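PDB 2ZQ5: sulfotransferase from Mycobacterium tuberculosis, which probably transfers a sulfuryl group from a nucleotide-type donor to an acceptor substrate, using a sulfotransferase fold related to the P-loop NTPases. Local coordinates for residues A[34-39]-A[70-75]; A[113-118]-A[340-345]; A[121-124]-A[128-131]; A[186-191]-A[195-200]; A[207-212]-A[236-241]. All blocks are in the same frame, centred on the assembly; numbering follows the deposited sequence.

Interaction 1. Residues A[34-39]-A[70-75]; sequences DNYREA and VARLLS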
# COMPACT_ATOMS: atom_id res chain seq x y z
N ASP A 34 -4.39 -4.77 17.42
CA ASP A 34 -3.56 -4.93 16.23
C ASP A 34 -2.09 -4.65 16.53
O ASP A 34 -1.25 -4.60 15.62
CB ASP A 34 -4.08 -4.05 15.07
CG ASP A 34 -4.14 -2.58 15.42
OD1 ASP A 34 -4.13 -2.23 16.62
OD2 ASP A 34 -4.21 -1.76 14.47
N ASN A 35 -1.78 -4.50 17.81
CA ASN A 35 -0.41 -4.28 18.28
C ASN A 35 0.25 -3.06 17.64
O ASN A 35 1.45 -3.06 17.38
CB ASN A 35 0.42 -5.54 18.01
CG ASN A 35 1.64 -5.64 18.90
OD1 ASN A 35 1.58 -5.32 20.09
ND2 ASN A 35 2.75 -6.10 18.34
N TYR A 36 -0.53 -2.01 17.41
CA TYR A 36 0.01 -0.81 16.78
C TYR A 36 0.96 -0.02 17.67
O TYR A 36 1.87 0.64 17.18
CB TYR A 36 -1.15 0.09 16.30
CG TYR A 36 -1.65 1.10 17.31
CD1 TYR A 36 -1.15 2.40 17.34
CD2 TYR A 36 -2.63 0.75 18.24
CE1 TYR A 36 -1.60 3.32 18.27
CE2 TYR A 36 -3.09 1.67 19.18
CZ TYR A 36 -2.57 2.95 19.18
OH TYR A 36 -3.02 3.86 20.12
N ARG A 37 0.76 -0.09 18.99
CA ARG A 37 1.64 0.63 19.90
C ARG A 37 3.07 0.10 19.86
O ARG A 37 4.02 0.88 19.79
CB ARG A 37 1.09 0.58 21.32
CG ARG A 37 -0.08 1.52 21.56
CD ARG A 37 -0.57 1.44 23.00
NE ARG A 37 -1.50 2.52 23.32
CZ ARG A 37 -1.17 3.81 23.36
NH1 ARG A 37 0.07 4.19 23.09
NH2 ARG A 37 -2.08 4.72 23.67
N GLU A 38 3.23 -1.22 19.90
CA GLU A 38 4.56 -1.81 19.85
C GLU A 38 5.20 -1.47 18.51
O GLU A 38 6.37 -1.10 18.44
CB GLU A 38 4.52 -3.33 20.00
CG GLU A 38 5.92 -3.94 20.20
CD GLU A 38 5.96 -5.46 20.02
OE1 GLU A 38 4.92 -6.12 20.17
OE2 GLU A 38 7.06 -5.99 19.75
N ALA A 39 4.41 -1.60 17.44
CA ALA A 39 4.90 -1.31 16.10
C ALA A 39 5.41 0.12 16.00
O ALA A 39 6.49 0.37 15.48
CB ALA A 39 3.79 -1.55 15.08
N VAL A 70 -4.11 9.75 12.82
CA VAL A 70 -5.33 10.50 12.56
C VAL A 70 -6.29 9.59 11.79
O VAL A 70 -7.49 9.56 12.06
CB VAL A 70 -5.05 11.78 11.75
CG1 VAL A 70 -6.36 12.37 11.22
CG2 VAL A 70 -4.34 12.80 12.62
N ALA A 71 -5.75 8.85 10.82
CA ALA A 71 -6.55 7.93 10.02
C ALA A 71 -7.15 6.87 10.93
O ALA A 71 -8.31 6.47 10.77
CB ALA A 71 -5.69 7.28 8.93
N ARG A 72 -6.35 6.40 11.89
CA ARG A 72 -6.81 5.40 12.85
C ARG A 72 -8.01 5.96 13.61
O ARG A 72 -9.03 5.29 13.77
CB ARG A 72 -5.68 5.06 13.82
CG ARG A 72 -6.00 3.89 14.73
CD ARG A 72 -4.93 3.65 15.79
NE ARG A 72 -5.31 2.53 16.64
CZ ARG A 72 -5.13 1.25 16.32
NH1 ARG A 72 -4.54 0.92 15.18
NH2 ARG A 72 -5.58 0.30 17.13
N LEU A 73 -7.89 7.20 14.07
CA LEU A 73 -8.97 7.86 14.80
C LEU A 73 -10.23 8.00 13.95
O LEU A 73 -11.34 7.79 14.44
CB LEU A 73 -8.53 9.25 15.27
CG LEU A 73 -7.53 9.33 16.43
CD1 LEU A 73 -6.97 10.74 16.53
CD2 LEU A 73 -8.20 8.91 17.73
N LEU A 74 -10.05 8.37 12.68
CA LEU A 74 -11.19 8.53 11.78
C LEU A 74 -11.93 7.22 11.56
O LEU A 74 -13.16 7.20 11.54
CB LEU A 74 -10.73 9.11 10.43
CG LEU A 74 -10.21 10.55 10.46
CD1 LEU A 74 -9.63 10.91 9.10
CD2 LEU A 74 -11.33 11.51 10.83
N SER A 75 -11.19 6.13 11.40
CA SER A 75 -11.83 4.82 11.21
C SER A 75 -12.59 4.40 12.46
O SER A 75 -13.72 3.91 12.37
CB SER A 75 -10.79 3.76 10.85
OG SER A 75 -10.43 3.82 9.48

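Interaction 2. Residues A[113-118]-A[340-345]; sequences ADPAHQ and SDEARQ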
# COMPACT_ATOMS: atom_id res chain seq x y z
N ALA A 113 -11.77 -1.12 -12.66
CA ALA A 113 -12.63 -0.39 -13.59
C ALA A 113 -13.98 -1.08 -13.80
O ALA A 113 -14.94 -0.45 -14.24
CB ALA A 113 -11.92 -0.22 -14.92
N ASP A 114 -14.04 -2.38 -13.52
CA ASP A 114 -15.28 -3.13 -13.67
C ASP A 114 -16.34 -2.47 -12.80
O ASP A 114 -16.15 -2.32 -11.60
CB ASP A 114 -15.06 -4.58 -13.22
CG ASP A 114 -16.24 -5.47 -13.53
OD1 ASP A 114 -17.40 -5.01 -13.44
OD2 ASP A 114 -16.02 -6.66 -13.86
N PRO A 115 -17.48 -2.07 -13.40
CA PRO A 115 -18.56 -1.43 -12.64
C PRO A 115 -19.12 -2.29 -11.51
O PRO A 115 -19.74 -1.78 -10.57
CB PRO A 115 -19.61 -1.15 -13.72
CG PRO A 115 -18.78 -0.92 -14.94
CD PRO A 115 -17.75 -2.03 -14.84
N ALA A 116 -18.89 -3.60 -11.60
CA ALA A 116 -19.36 -4.55 -10.60
C ALA A 116 -18.30 -4.74 -9.51
O ALA A 116 -18.48 -5.55 -8.60
CB ALA A 116 -19.68 -5.88 -11.26
N HIS A 117 -17.21 -4.00 -9.62
CA HIS A 117 -16.12 -4.07 -8.65
C HIS A 117 -15.98 -2.71 -7.97
O HIS A 117 -16.57 -1.72 -8.40
CB HIS A 117 -14.79 -4.40 -9.34
CG HIS A 117 -14.70 -5.80 -9.87
ND1 HIS A 117 -13.60 -6.27 -10.55
CD2 HIS A 117 -15.57 -6.83 -9.80
CE1 HIS A 117 -13.80 -7.53 -10.88
NE2 HIS A 117 -14.98 -7.90 -10.43
N GLN A 118 -15.22 -2.68 -6.88
CA GLN A 118 -14.98 -1.44 -6.16
C GLN A 118 -13.54 -1.43 -5.68
O GLN A 118 -12.98 -2.47 -5.32
CB GLN A 118 -15.95 -1.32 -4.96
CG GLN A 118 -15.78 -2.38 -3.89
CD GLN A 118 -16.72 -2.18 -2.72
OE1 GLN A 118 -16.74 -1.12 -2.10
NE2 GLN A 118 -17.50 -3.21 -2.40
N SER A 340 -18.20 -8.65 -18.18
CA SER A 340 -19.29 -7.96 -18.86
C SER A 340 -18.83 -6.97 -19.92
O SER A 340 -17.66 -6.58 -19.97
CB SER A 340 -20.16 -7.22 -17.84
OG SER A 340 -19.49 -6.07 -17.35
N ASP A 341 -19.76 -6.55 -20.77
CA ASP A 341 -19.47 -5.59 -21.82
C ASP A 341 -19.13 -4.23 -21.23
O ASP A 341 -18.19 -3.56 -21.68
CB ASP A 341 -20.66 -5.45 -22.77
CG ASP A 341 -21.03 -6.76 -23.44
OD1 ASP A 341 -20.14 -7.37 -24.07
OD2 ASP A 341 -22.20 -7.17 -23.34
N GLU A 342 -19.88 -3.81 -20.21
CA GLU A 342 -19.64 -2.53 -19.57
C GLU A 342 -18.26 -2.52 -18.92
O GLU A 342 -17.57 -1.50 -18.92
CB GLU A 342 -20.71 -2.22 -18.52
CG GLU A 342 -20.85 -3.29 -17.45
CD GLU A 342 -21.98 -4.25 -17.74
OE1 GLU A 342 -22.08 -4.73 -18.89
OE2 GLU A 342 -22.77 -4.54 -16.81
N ALA A 343 -17.86 -3.66 -18.37
CA ALA A 343 -16.56 -3.78 -17.73
C ALA A 343 -15.46 -3.60 -18.76
O ALA A 343 -14.51 -2.84 -18.54
CB ALA A 343 -16.43 -5.15 -17.06
N ARG A 344 -15.59 -4.29 -19.89
CA ARG A 344 -14.61 -4.19 -20.96
C ARG A 344 -14.49 -2.76 -21.46
O ARG A 344 -13.39 -2.26 -21.69
CB ARG A 344 -14.99 -5.11 -22.13
CG ARG A 344 -14.96 -6.59 -21.79
CD ARG A 344 -15.22 -7.44 -23.02
NE ARG A 344 -14.17 -7.31 -24.02
CZ ARG A 344 -12.92 -7.75 -23.87
NH1 ARG A 344 -12.56 -8.36 -22.74
NH2 ARG A 344 -12.03 -7.58 -24.83
N GLN A 345 -15.63 -2.09 -21.64
CA GLN A 345 -15.63 -0.72 -22.12
C GLN A 345 -14.90 0.19 -21.13
O GLN A 345 -14.05 0.98 -21.52
CB GLN A 345 -17.06 -0.21 -22.32
CG GLN A 345 -17.14 1.22 -22.82
CD GLN A 345 -18.56 1.68 -23.10
OE1 GLN A 345 -19.25 1.13 -23.95
NE2 GLN A 345 -19.00 2.71 -22.37
O HOH W 1 -17.59 -8.11 -15.49
O HOH W 2 -19.65 -5.82 -14.74

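Interaction 3. Residues A[121-124]-A[128-131]; sequences HMWL and PQPR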
# COMPACT_ATOMS: atom_id res chain seq x y z
N HIS A 121 -10.70 4.15 -3.18
CA HIS A 121 -10.49 5.51 -3.66
C HIS A 121 -9.62 6.28 -2.68
O HIS A 121 -9.81 6.21 -1.46
CB HIS A 121 -11.84 6.19 -3.86
CG HIS A 121 -12.74 5.45 -4.79
ND1 HIS A 121 -12.57 5.45 -6.15
CD2 HIS A 121 -13.76 4.60 -4.54
CE1 HIS A 121 -13.44 4.63 -6.71
NE2 HIS A 121 -14.18 4.10 -5.75
N MET A 122 -8.67 7.02 -3.23
CA MET A 122 -7.73 7.80 -2.45
C MET A 122 -8.35 8.60 -1.31
O MET A 122 -7.92 8.48 -0.16
CB MET A 122 -6.96 8.73 -3.40
CG MET A 122 -5.69 9.35 -2.84
SD MET A 122 -5.94 10.45 -1.44
CE MET A 122 -6.91 11.69 -2.14
N TRP A 123 -9.37 9.41 -1.60
CA TRP A 123 -9.95 10.23 -0.55
C TRP A 123 -10.60 9.44 0.58
O TRP A 123 -10.68 9.93 1.70
CB TRP A 123 -10.94 11.25 -1.14
CG TRP A 123 -12.28 10.73 -1.60
CD1 TRP A 123 -12.54 9.97 -2.71
CD2 TRP A 123 -13.55 11.01 -1.00
NE1 TRP A 123 -13.90 9.77 -2.84
CE2 TRP A 123 -14.54 10.40 -1.80
CE3 TRP A 123 -13.95 11.72 0.14
CZ2 TRP A 123 -15.91 10.48 -1.50
CZ3 TRP A 123 -15.31 11.80 0.44
CH2 TRP A 123 -16.27 11.18 -0.38
N LEU A 124 -11.04 8.22 0.28
CA LEU A 124 -11.66 7.39 1.30
C LEU A 124 -10.59 6.71 2.15
O LEU A 124 -10.82 6.40 3.31
CB LEU A 124 -12.58 6.36 0.64
CG LEU A 124 -13.72 7.01 -0.15
CD1 LEU A 124 -14.46 5.94 -0.95
CD2 LEU A 124 -14.67 7.75 0.79
N PRO A 128 -11.46 7.54 5.95
CA PRO A 128 -12.37 6.39 6.02
C PRO A 128 -13.81 6.76 6.35
O PRO A 128 -14.08 7.46 7.33
CB PRO A 128 -11.73 5.52 7.10
CG PRO A 128 -10.27 5.79 6.90
CD PRO A 128 -10.24 7.29 6.75
N GLN A 129 -14.72 6.28 5.52
CA GLN A 129 -16.15 6.54 5.66
C GLN A 129 -16.87 5.78 4.56
O GLN A 129 -16.25 5.32 3.60
CB GLN A 129 -16.43 8.03 5.48
CG GLN A 129 -16.02 8.54 4.10
CD GLN A 129 -16.12 10.04 3.96
OE1 GLN A 129 -17.21 10.59 3.87
NE2 GLN A 129 -14.97 10.71 3.93
N PRO A 130 -18.20 5.61 4.68
CA PRO A 130 -18.92 4.89 3.63
C PRO A 130 -18.82 5.68 2.33
O PRO A 130 -19.01 6.90 2.32
CB PRO A 130 -20.34 4.83 4.17
CG PRO A 130 -20.14 4.80 5.66
CD PRO A 130 -19.07 5.84 5.85
N ARG A 131 -18.53 4.99 1.23
CA ARG A 131 -18.41 5.65 -0.07
C ARG A 131 -19.74 6.22 -0.54
O ARG A 131 -20.70 5.48 -0.76
CB ARG A 131 -17.89 4.65 -1.10
CG ARG A 131 -17.62 5.25 -2.47
CD ARG A 131 -17.26 4.20 -3.50
NE ARG A 131 -16.06 3.44 -3.17
CZ ARG A 131 -16.06 2.19 -2.71
NH1 ARG A 131 -17.20 1.55 -2.51
NH2 ARG A 131 -14.91 1.57 -2.47

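Interaction 4. Residues A[186-191]-A[195-200]; sequences SYEALA and SYADWL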
# COMPACT_ATOMS: atom_id res chain seq x y z
N SER A 186 6.11 -0.24 3.54
CA SER A 186 6.38 1.03 2.88
C SER A 186 7.51 1.77 3.59
O SER A 186 8.35 2.42 2.95
CB SER A 186 5.13 1.91 2.86
OG SER A 186 4.76 2.31 4.17
N TYR A 187 7.55 1.65 4.91
CA TYR A 187 8.56 2.36 5.70
C TYR A 187 9.99 2.02 5.34
O TYR A 187 10.81 2.91 5.13
CB TYR A 187 8.32 2.11 7.19
CG TYR A 187 6.94 2.52 7.64
CD1 TYR A 187 6.45 3.80 7.38
CD2 TYR A 187 6.10 1.61 8.29
CE1 TYR A 187 5.15 4.17 7.75
CE2 TYR A 187 4.81 1.97 8.66
CZ TYR A 187 4.34 3.25 8.39
OH TYR A 187 3.06 3.59 8.74
N GLU A 188 10.30 0.73 5.26
CA GLU A 188 11.65 0.29 4.96
C GLU A 188 12.08 0.57 3.52
O GLU A 188 13.26 0.47 3.19
CB GLU A 188 11.81 -1.19 5.28
CG GLU A 188 11.09 -2.13 4.33
CD GLU A 188 11.02 -3.53 4.88
OE1 GLU A 188 10.24 -3.75 5.84
OE2 GLU A 188 11.75 -4.41 4.38
N ALA A 189 11.13 0.91 2.65
CA ALA A 189 11.43 1.21 1.26
C ALA A 189 11.62 2.72 1.06
O ALA A 189 11.97 3.17 -0.03
CB ALA A 189 10.31 0.70 0.36
N LEU A 190 11.40 3.49 2.13
CA LEU A 190 11.52 4.95 2.07
C LEU A 190 12.51 5.49 3.10
O LEU A 190 12.74 6.70 3.17
CB LEU A 190 10.15 5.58 2.29
CG LEU A 190 9.14 5.31 1.17
CD1 LEU A 190 7.74 5.64 1.65
CD2 LEU A 190 9.50 6.14 -0.05
N ALA A 191 13.08 4.59 3.89
CA ALA A 191 14.03 4.99 4.92
C ALA A 191 14.86 3.78 5.33
O ALA A 191 14.46 2.64 5.10
CB ALA A 191 13.29 5.54 6.14
N SER A 195 16.03 -2.26 11.67
CA SER A 195 15.53 -2.82 12.92
C SER A 195 14.02 -3.02 12.83
O SER A 195 13.48 -3.99 13.36
CB SER A 195 15.88 -1.91 14.10
OG SER A 195 17.29 -1.82 14.25
N TYR A 196 13.34 -2.09 12.17
CA TYR A 196 11.90 -2.23 12.02
C TYR A 196 11.59 -3.31 10.98
O TYR A 196 10.68 -4.12 11.17
CB TYR A 196 11.26 -0.90 11.60
CG TYR A 196 9.78 -1.02 11.28
CD1 TYR A 196 8.82 -1.04 12.30
CD2 TYR A 196 9.36 -1.16 9.96
CE1 TYR A 196 7.46 -1.20 11.99
CE2 TYR A 196 8.01 -1.32 9.65
CZ TYR A 196 7.07 -1.34 10.66
OH TYR A 196 5.75 -1.50 10.32
N ALA A 197 12.34 -3.32 9.88
CA ALA A 197 12.13 -4.32 8.84
C ALA A 197 12.27 -5.72 9.43
O ALA A 197 11.47 -6.62 9.14
CB ALA A 197 13.13 -4.12 7.70
N ASP A 198 13.29 -5.90 10.27
CA ASP A 198 13.56 -7.18 10.92
C ASP A 198 12.42 -7.56 11.86
O ASP A 198 11.95 -8.70 11.86
CB ASP A 198 14.87 -7.08 11.71
CG ASP A 198 15.16 -8.34 12.53
OD1 ASP A 198 15.43 -9.39 11.92
OD2 ASP A 198 15.12 -8.26 13.77
N TRP A 199 11.99 -6.60 12.67
CA TRP A 199 10.90 -6.82 13.61
C TRP A 199 9.64 -7.22 12.84
O TRP A 199 8.97 -8.20 13.18
CB TRP A 199 10.64 -5.54 14.41
CG TRP A 199 9.48 -5.63 15.35
CD1 TRP A 199 9.48 -6.15 16.61
CD2 TRP A 199 8.13 -5.21 15.09
NE1 TRP A 199 8.22 -6.08 17.16
CE2 TRP A 199 7.37 -5.51 16.25
CE3 TRP A 199 7.49 -4.61 14.00
CZ2 TRP A 199 6.00 -5.23 16.33
CZ3 TRP A 199 6.13 -4.34 14.09
CH2 TRP A 199 5.40 -4.65 15.25
N LEU A 200 9.32 -6.46 11.80
CA LEU A 200 8.13 -6.74 11.01
C LEU A 200 8.14 -8.13 10.39
O LEU A 200 7.10 -8.79 10.31
CB LEU A 200 7.98 -5.67 9.92
CG LEU A 200 6.68 -5.70 9.10
CD1 LEU A 200 5.48 -5.57 10.03
CD2 LEU A 200 6.70 -4.56 8.09
O HOH W 3 10.11 -6.33 6.66

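Interaction 5. Residues A[207-212]-A[236-241]; sequences PSYCRH and LFALDA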
# COMPACT_ATOMS: atom_id res chain seq x y z
N PRO A 207 -3.79 -9.60 12.78
CA PRO A 207 -4.58 -8.52 13.39
C PRO A 207 -4.68 -7.29 12.49
O PRO A 207 -5.72 -6.64 12.44
CB PRO A 207 -3.83 -8.24 14.69
CG PRO A 207 -3.22 -9.57 15.03
CD PRO A 207 -2.72 -10.05 13.69
N SER A 208 -3.59 -6.99 11.78
CA SER A 208 -3.59 -5.84 10.88
C SER A 208 -4.52 -6.07 9.70
O SER A 208 -5.19 -5.15 9.24
CB SER A 208 -2.17 -5.56 10.37
OG SER A 208 -1.35 -5.06 11.41
N TYR A 209 -4.56 -7.30 9.19
CA TYR A 209 -5.45 -7.58 8.07
C TYR A 209 -6.90 -7.61 8.52
O TYR A 209 -7.81 -7.29 7.75
CB TYR A 209 -5.05 -8.87 7.35
CG TYR A 209 -4.02 -8.62 6.27
CD1 TYR A 209 -2.73 -8.19 6.59
CD2 TYR A 209 -4.36 -8.74 4.93
CE1 TYR A 209 -1.80 -7.88 5.60
CE2 TYR A 209 -3.43 -8.43 3.92
CZ TYR A 209 -2.16 -8.00 4.27
OH TYR A 209 -1.24 -7.69 3.29
N CYS A 210 -7.14 -8.00 9.77
CA CYS A 210 -8.49 -8.01 10.28
C CYS A 210 -9.00 -6.57 10.32
O CYS A 210 -10.17 -6.30 10.03
CB CYS A 210 -8.51 -8.63 11.68
SG CYS A 210 -8.46 -10.43 11.65
N ARG A 211 -8.12 -5.63 10.67
CA ARG A 211 -8.51 -4.23 10.71
C ARG A 211 -8.74 -3.73 9.28
O ARG A 211 -9.66 -2.96 9.01
CB ARG A 211 -7.44 -3.39 11.40
CG ARG A 211 -7.89 -1.97 11.68
CD ARG A 211 -6.77 -1.07 12.14
NE ARG A 211 -7.26 0.29 12.34
CZ ARG A 211 -7.88 0.72 13.43
NH1 ARG A 211 -8.07 -0.11 14.45
NH2 ARG A 211 -8.33 1.96 13.49
N HIS A 212 -7.90 -4.19 8.36
CA HIS A 212 -8.01 -3.85 6.95
C HIS A 212 -9.42 -4.23 6.48
O HIS A 212 -10.10 -3.44 5.83
CB HIS A 212 -6.91 -4.62 6.19
CG HIS A 212 -6.95 -4.47 4.69
ND1 HIS A 212 -7.74 -5.26 3.88
CD2 HIS A 212 -6.21 -3.70 3.86
CE1 HIS A 212 -7.49 -4.98 2.62
NE2 HIS A 212 -6.56 -4.04 2.58
N LEU A 236 2.66 -9.66 -0.45
CA LEU A 236 3.73 -10.62 -0.72
C LEU A 236 4.24 -11.19 0.60
O LEU A 236 4.56 -12.38 0.71
CB LEU A 236 4.91 -9.94 -1.42
CG LEU A 236 4.72 -9.47 -2.85
CD1 LEU A 236 5.93 -8.64 -3.27
CD2 LEU A 236 4.56 -10.67 -3.77
N PHE A 237 4.32 -10.31 1.61
CA PHE A 237 4.84 -10.64 2.93
C PHE A 237 3.83 -11.22 3.91
O PHE A 237 4.20 -11.91 4.86
CB PHE A 237 5.41 -9.38 3.59
CG PHE A 237 6.51 -8.70 2.81
CD1 PHE A 237 7.85 -8.90 3.15
CD2 PHE A 237 6.21 -7.84 1.76
CE1 PHE A 237 8.86 -8.25 2.46
CE2 PHE A 237 7.23 -7.19 1.06
CZ PHE A 237 8.55 -7.40 1.41
N ALA A 238 2.55 -10.93 3.68
CA ALA A 238 1.51 -11.34 4.61
C ALA A 238 0.42 -12.22 4.02
O ALA A 238 -0.74 -12.11 4.41
CB ALA A 238 0.88 -10.09 5.23
N LEU A 239 0.79 -13.11 3.11
CA LEU A 239 -0.20 -13.97 2.49
C LEU A 239 -0.98 -14.81 3.50
O LEU A 239 -2.19 -14.99 3.34
CB LEU A 239 0.45 -14.86 1.44
CG LEU A 239 -0.53 -15.76 0.68
CD1 LEU A 239 -1.59 -14.90 -0.02
CD2 LEU A 239 0.23 -16.60 -0.32
N ASP A 240 -0.32 -15.34 4.52
CA ASP A 240 -1.05 -16.15 5.49
C ASP A 240 -2.12 -15.33 6.20
O ASP A 240 -3.23 -15.80 6.42
CB ASP A 240 -0.10 -16.77 6.53
CG ASP A 240 0.79 -17.85 5.94
OD1 ASP A 240 0.32 -18.63 5.09
OD2 ASP A 240 1.97 -17.92 6.35
N ALA A 241 -1.79 -14.08 6.55
CA ALA A 241 -2.75 -13.22 7.22
C ALA A 241 -3.88 -12.87 6.25
O ALA A 241 -5.05 -12.80 6.64
CB ALA A 241 -2.07 -11.94 7.70

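Interaction 1. Residues A[34-39]-A[70-75]
D34 OD2 is gripped by two groups: R72 NH1 reaches it at 2.8 Å, and S181 OG hydrogen-bonds to the same oxygen. The arrangement is an end-on, two-nitrogen salt bridge combined with a cation-pi stack, and it ties the start of helix 36-50 to the second half of helix 55-81. The NH1 bond is almost straight at 177° and lies in the guanidinium plane, using the syn lone pair of OD2. Its companion from R72 NH2 to D34 OD1, 3.0 Å long, is more bent and leaves the planes of both groups. R72 spans the gap between helices because its chain runs extended, with CG anti to the backbone N (chi1 -172°). Three acceptors outside the two segments hold the guanidinium as well: NE gives a bond to F29 O, NH1 one to Q180 O and NH2 a weak one to T31 O. Y36 lies against one face of it, planes 22° apart, with R72 CZ 3.7 Å from the centroid of the Y36 ring. The phenol is fixed at its far end by H17 NE2, bonded to Y36 OH, while R72 CD sits almost over the ring centre, 4.1 Å from the Y36 centroid.

Interaction 2. Residues A[113-118]-A[340-345]
S340 and D114 face each other across two waters, which join the N-cap residue and the aspartate in one small hydrated patch. One water donates to D114 OD2 at 2.7 Å and accepts from S340 N at 2.8 Å. The other donates to D114 OD1 and lies 2.6 Å from S340 OG. The same hydroxyl oxygen caps helix 341-348 by accepting from A343 N at 3.1 Å. Y332 OH is a further partner of D114 OD2. Next along the helix, E342 brings its CG against P115 CG, 4.0 Å apart, and bends at chi2 beyond that point, its carboxylate leaving the contact. Helix 341-348 here covers the turn that leads from helix 104-111 into strand 117-119, an outermost strand of the five-stranded parallel sheet of the sulfotransferase fold. That turn is type I from D114 to H117, reinforced by an Asx turn in which D114 OD1 accepts from A116 N at 2.8 Å. A343 then packs its methyl against the turn, CB touching D114 CG at 3.5 Å. D114 swings its carboxylate away from its own N (chi1 -172°), toward A343 and the two waters, while P115 CD rests 3.6 Å from A343 CA.

Interaction 3. Residues A[121-124]-A[128-131]
H121, at the N-cap of helix 122-126, turns the edge of its imidazole to R131, whose NE lies near the ring plane. The ring and guanidinium planes stand 79° apart; the approach of H121 CD2 to R131 NE is unusually short and its detail doubtful. W123 follows with its six-membered ring running across Q129, CZ3 lying 3.7 Å from Q129 NE2. That amide nitrogen is bonded to Y127 O, which holds the glutamine end beside the indole. L124 does most of the apolar work by splitting its two methyls: CD1 sits 3.6 Å from R131 CG, while CD2 meets Q129 CG at 3.7 Å and also covers a face of W123. Just after helix 122-126, P128 starts the loop that returns past L124 and H121, shaping what follows strand 117-119 of the sulfotransferase fold. P128 N is 2.9 Å from L124 O but has no hydrogen to give, and P128 CA makes a CH...O contact of 3.1 Å with that oxygen instead. R131 runs extended to CD and then bends at chi3 (-60°); its NH1 makes a salt bridge to D223 OD2 and a hydrogen bond to Q118 OE1, its NH2 one to G119 O. The proline thus blocks the regular i+4 bond, and the guanidinium charge is probably balanced by D223.

Interaction 4. Residues A[186-191]-A[195-200]
E188 and A197 bring the two backbones closest, their CA atoms 6.0 Å apart. The 186-188 stretch has helical phi/psi without regular helical bonding; it closes instead through bonds of the i+3 kind, from A189 N to S186 O and from L190 N to Y187 O. The partner is a regular helix, 194-201, so the pair forms a compact helical turn packed back against the helix that follows it in the sulfotransferase fold. Two side chains reach out from the turn, Y187 and E188, and each finds its own spot on the helix. Y187 and Y196 make an offset edge-to-face pair: the edge of Y187 is directed to the face of Y196, centroids 5.8 Å apart and planes at 78°, with Y187 CD2 3.8 Å from Y196 CE2. Y196 OH also lies near the Y187 ring plane, and the same OH is held by L182 O and S184 N. L43 of helix 36-50 touches both tyrosine side chains. E188 folds its CG between its N and carbonyl carbon (chi1 72°) and then runs extended, bringing its carboxylate against A197. OE1 comes 3.5 Å from A197 CB and is 4.3 Å from L200 CD2. OE2 forms a salt bridge with R295 NH2 and a hydrogen bond with T292 OG1 on helix 282-304. OE1 reaches the helix backbone through one water, which donates to E188 OE1 at 2.7 Å and to A197 O at 2.8 Å.

Interaction 5. Residues A[207-212]-A[236-241]
Y209 packs tightly at its outer end and loosely at its root. The tight part is A238, whose methyl fits against the phenol: CB is 3.5 Å from Y209 CE1 and 3.7 Å from Y209 OH. A238 O comes in over one face of the same ring, so the residue meets the tyrosine with both its side chain and its backbone. A238 is the N-cap of helix 239-245, at the break after the weakly bonded helix 234-237, and Y209 packs against that break, its CG swung to the side of the backbone N (chi1 -88°) to carry the ring toward A238. Y209 OH is hydrogen-bonded to S234 OG, which holds the far end of the ring. The looser part is A241, one helical turn on. Its CB stands 4.0 Å from Y209 CD1, and the ring is met obliquely there. Even so, Y209 and A241 bring the two backbones closest, with CA atoms 6.3 Å apart. The contact itself is buried; C210, next in the helix, is exposed and makes no approach to 236-241. In this sulfotransferase fold helix 206-219 sits between two neighbours. R211 leans on R72, S75 and W79 of helix 55-81, while Y209 presses against the helical pair that follows strand 227-231, and L236 and L239 of that pair pack on F300 of helix 282-304.

In the fold
From the N terminus, interaction 1 comes first, closing a mostly helical loop between helices 36-50 and 55-81 before the sheet begins. Interaction 2 spans the longest stretch, joining the turn before strand 117-119 to the late helix 341-348, and interactions 3, 4 and 5 all fall inside its span. Those three follow one another in series, and no loops cross. Interactions 3 and 4 close short local turns, and interaction 5 joins helix 206-219 to the helices after strand 227-231. In space, interaction 1 touches interaction 3 through S75 and P128, interaction 4 through E38 and W199, and interaction 5 through R211; interactions 2 and 3 meet at Q118 and R131.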